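Local coordinates for protein acetamidase (Bacillus halodurans, PDB 2II1) that binds calcium ions and probably hydrolyses carbon-nitrogen bonds in linear amides, at residues G72-I77 / T166-V171. Residues are numbered along the deposited sequence; the frame is centred on the assembly and turned at random.
Sequences GDMLEI and TVYLPV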
ATOM      1  N   GLY A  72      -7.578 -29.929  -0.630  1.00 14.31           N
ATOM      2  CA  GLY A  72      -6.208 -29.769  -1.162  1.00 14.65           C
ATOM      3  C   GLY A  72      -6.084 -29.101  -2.531  1.00 13.08           C
ATOM      4  O   GLY A  72      -5.010 -28.623  -2.883  1.00 15.25           O
ATOM      5  N   ASP A  73      -7.176 -29.066  -3.294  1.00 12.44           N
ATOM      6  CA  ASP A  73      -7.241 -28.368  -4.586  1.00 13.11           C
ATOM      7  C   ASP A  73      -7.325 -26.861  -4.308  1.00 13.75           C
ATOM      8  O   ASP A  73      -7.395 -26.426  -3.164  1.00 14.74           O
ATOM      9  CB  ASP A  73      -8.473 -28.811  -5.420  1.00 11.35           C
ATOM     10  CG  ASP A  73      -8.440 -30.303  -5.825  1.00 17.96           C
ATOM     11  OD1 ASP A  73      -7.492 -31.027  -5.476  1.00 14.14           O
ATOM     12  OD2 ASP A  73      -9.393 -30.774  -6.485  1.00 17.07           O
HETATM   13  N   MSE A  74      -7.299 -26.083  -5.373  1.00 15.92           N
HETATM   14  CA  MSE A  74      -7.658 -24.684  -5.312  1.00 16.70           C
HETATM   15  C   MSE A  74      -8.662 -24.362  -6.394  1.00 15.96           C
HETATM   16  O   MSE A  74      -8.804 -25.120  -7.377  1.00 15.06           O
HETATM   17  CB  MSE A  74      -6.418 -23.769  -5.378  1.00 17.44           C
HETATM   18  CG  MSE A  74      -5.375 -24.070  -6.412  1.00 17.57           C
HETATM   19 SE   MSE A  74      -4.136 -22.518  -6.612  0.75 20.96          SE
HETATM   20  CE  MSE A  74      -3.696 -22.763  -8.530  1.00 17.14           C
ATOM     21  N   LEU A  75      -9.418 -23.282  -6.195  1.00 14.55           N
ATOM     22  CA  LEU A  75     -10.274 -22.793  -7.269  1.00 11.76           C
ATOM     23  C   LEU A  75      -9.526 -21.716  -7.993  1.00 12.69           C
ATOM     24  O   LEU A  75      -8.854 -20.877  -7.364  1.00 12.28           O
ATOM     25  CB  LEU A  75     -11.581 -22.221  -6.744  1.00 12.59           C
ATOM     26  CG  LEU A  75     -12.588 -23.207  -6.154  1.00 15.40           C
ATOM     27  CD1 LEU A  75     -13.797 -22.426  -5.751  1.00  7.09           C
ATOM     28  CD2 LEU A  75     -12.962 -24.335  -7.131  1.00 13.44           C
ATOM     29  N   GLU A  76      -9.637 -21.753  -9.313  1.00 11.03           N
ATOM     30  CA  GLU A  76      -9.169 -20.692 -10.187  1.00 13.98           C
ATOM     31  C   GLU A  76     -10.395 -19.963 -10.738  1.00 12.21           C
ATOM     32  O   GLU A  76     -11.168 -20.528 -11.495  1.00 11.38           O
ATOM     33  CB  GLU A  76      -8.319 -21.266 -11.316  1.00 15.18           C
ATOM     34  CG  GLU A  76      -7.880 -20.226 -12.324  1.00 21.25           C
ATOM     35  CD  GLU A  76      -7.151 -20.828 -13.488  1.00 18.74           C
ATOM     36  OE1 GLU A  76      -7.820 -21.371 -14.380  1.00 31.67           O
ATOM     37  OE2 GLU A  76      -5.919 -20.760 -13.512  1.00 20.25           O
ATOM     38  N   ILE A  77     -10.591 -18.720 -10.325  1.00 10.32           N
ATOM     39  CA  ILE A  77     -11.841 -18.022 -10.598  1.00 13.46           C
ATOM     40  C   ILE A  77     -11.591 -16.757 -11.410  1.00 13.15           C
ATOM     41  O   ILE A  77     -10.976 -15.802 -10.936  1.00  9.34           O
ATOM     42  CB  ILE A  77     -12.594 -17.645  -9.320  1.00 14.36           C
ATOM     43  CG1 ILE A  77     -12.793 -18.892  -8.443  1.00 17.41           C
ATOM     44  CG2 ILE A  77     -13.922 -16.950  -9.718  1.00  9.74           C
ATOM     45  CD1 ILE A  77     -12.811 -18.629  -6.929  1.00 10.21           C
ATOM     46  N   THR A 166      -8.047 -12.917 -12.137  1.00  5.91           N
ATOM     47  CA  THR A 166      -8.229 -14.295 -11.689  1.00  6.50           C
ATOM     48  C   THR A 166      -7.925 -14.390 -10.194  1.00  7.22           C
ATOM     49  O   THR A 166      -6.872 -13.945  -9.777  1.00  8.35           O
ATOM     50  CB  THR A 166      -7.270 -15.230 -12.437  1.00  4.93           C
ATOM     51  OG1 THR A 166      -7.547 -15.133 -13.837  1.00  7.91           O
ATOM     52  CG2 THR A 166      -7.438 -16.620 -12.027  1.00  5.91           C
ATOM     53  N   VAL A 167      -8.848 -14.980  -9.418  1.00  7.54           N
ATOM     54  CA  VAL A 167      -8.736 -15.124  -7.980  1.00 10.41           C
ATOM     55  C   VAL A 167      -8.443 -16.585  -7.699  1.00 11.45           C
ATOM     56  O   VAL A 167      -9.033 -17.463  -8.324  1.00 10.41           O
ATOM     57  CB  VAL A 167     -10.074 -14.787  -7.276  1.00 10.73           C
ATOM     58  CG1 VAL A 167      -9.898 -14.826  -5.747  1.00 10.93           C
ATOM     59  CG2 VAL A 167     -10.566 -13.457  -7.710  1.00 14.69           C
ATOM     60  N   TYR A 168      -7.558 -16.856  -6.757  1.00 11.73           N
ATOM     61  CA  TYR A 168      -7.302 -18.240  -6.324  1.00 12.83           C
ATOM     62  C   TYR A 168      -7.639 -18.440  -4.841  1.00 10.56           C
ATOM     63  O   TYR A 168      -7.075 -17.767  -4.011  1.00 10.19           O
ATOM     64  CB  TYR A 168      -5.841 -18.614  -6.562  1.00 14.50           C
ATOM     65  CG  TYR A 168      -5.359 -18.435  -7.998  1.00 17.66           C
ATOM     66  CD1 TYR A 168      -4.839 -17.223  -8.425  1.00  9.76           C
ATOM     67  CD2 TYR A 168      -5.398 -19.486  -8.900  1.00 16.16           C
ATOM     68  CE1 TYR A 168      -4.387 -17.045  -9.729  1.00 22.86           C
ATOM     69  CE2 TYR A 168      -4.948 -19.316 -10.220  1.00 21.70           C
ATOM     70  CZ  TYR A 168      -4.446 -18.088 -10.614  1.00 23.58           C
ATOM     71  OH  TYR A 168      -3.991 -17.907 -11.896  1.00 31.62           O
ATOM     72  N   LEU A 169      -8.573 -19.363  -4.540  1.00 10.13           N
ATOM     73  CA  LEU A 169      -8.989 -19.711  -3.156  1.00 10.61           C
ATOM     74  C   LEU A 169      -8.760 -21.201  -2.854  1.00 11.01           C
ATOM     75  O   LEU A 169      -8.753 -22.005  -3.775  1.00 10.99           O
ATOM     76  CB  LEU A 169     -10.473 -19.415  -2.945  1.00 10.46           C
ATOM     77  CG  LEU A 169     -10.885 -17.949  -2.997  1.00 14.64           C
ATOM     78  CD1 LEU A 169     -12.402 -17.857  -2.918  1.00 11.54           C
ATOM     79  CD2 LEU A 169     -10.163 -17.162  -1.878  1.00  9.42           C
ATOM     80  N   PRO A 170      -8.586 -21.570  -1.560  1.00 10.32           N
ATOM     81  CA  PRO A 170      -8.370 -22.970  -1.218  1.00  9.77           C
ATOM     82  C   PRO A 170      -9.671 -23.769  -1.305  1.00  9.78           C
ATOM     83  O   PRO A 170     -10.765 -23.227  -1.105  1.00 12.89           O
ATOM     84  CB  PRO A 170      -7.880 -22.900   0.227  1.00 10.07           C
ATOM     85  CG  PRO A 170      -8.567 -21.689   0.756  1.00  6.98           C
ATOM     86  CD  PRO A 170      -8.609 -20.721  -0.353  1.00  9.15           C
ATOM     87  N   VAL A 171      -9.543 -25.038  -1.640  1.00  9.18           N
ATOM     88  CA  VAL A 171     -10.613 -26.005  -1.428  1.00 10.24           C
ATOM     89  C   VAL A 171     -10.217 -26.785  -0.189  1.00 13.35           C
ATOM     90  O   VAL A 171      -9.252 -27.558  -0.216  1.00 13.73           O
ATOM     91  CB  VAL A 171     -10.742 -26.972  -2.624  1.00 10.93           C
ATOM     92  CG1 VAL A 171     -11.763 -28.120  -2.333  1.00  7.93           C
ATOM     93  CG2 VAL A 171     -11.150 -26.214  -3.831  1.00  6.24           C
TER
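Strands 74-77 and 166-170 run antiparallel at 161°, with axes 4.6 Å apart at closest approach, and six backbone hydrogen bonds join the two segments. Leu75 with Leu169 and Ile77 with Val167 are the hydrogen-bonded pairs; Val167 N to Ile77 O, at 2.7 Å and 168° at the hydrogen, is the straightest bond. Beyond the last bridge, Met74 with Pro170, two more backbone bonds join the loop ends: Gly72 N donates to Val171 O at 2.9 Å, and Val171 N donates to Asp73 O from 43° outside the carbonyl plane.

On one face Met74 and Glu76 both approach the CD2-CE2 side of the Tyr168 ring, Met74 at CD2 and Glu76 at CE2. The selenium of Met74, a selenomethionine, makes a Met-aromatic contact, lying obliquely 5.1 Å from the ring centroid; the chain bends at chi3, and CE ends 3.7 Å from Tyr168 CD2. Glu76 runs alongside the ring in the same direction, its CG, anti to the backbone N, resting 3.7 Å from Tyr168 CE2. Thr166 CG2 touches the same Glu76 CG, while the carboxylate is held through OE1 by Asn208, and Phe215 packs edge-to-face with Tyr168.

The face of Leu75, Ile77, Val167 and Leu169 is largely aliphatic: Ile77 CD1 meets Leu169 CD1 at 4.1 Å, and Val171 packs against it, its CG2 meeting Leu75 CG at nearly a right angle between the side chains. Ala176 and Leu178 of strand 176-184 cover this layer, which joins the large mixed sheet to the sheet carrying calcium ligand Asp182.

The chemistry therefore divides by face: aliphatic groups seal the buried interface between the two sheets, whereas an aromatic ring, the methionine side chain (selenomethionine in this crystal) and a carboxylate occupy the reverse side, with backbone bonding tying these central strands together.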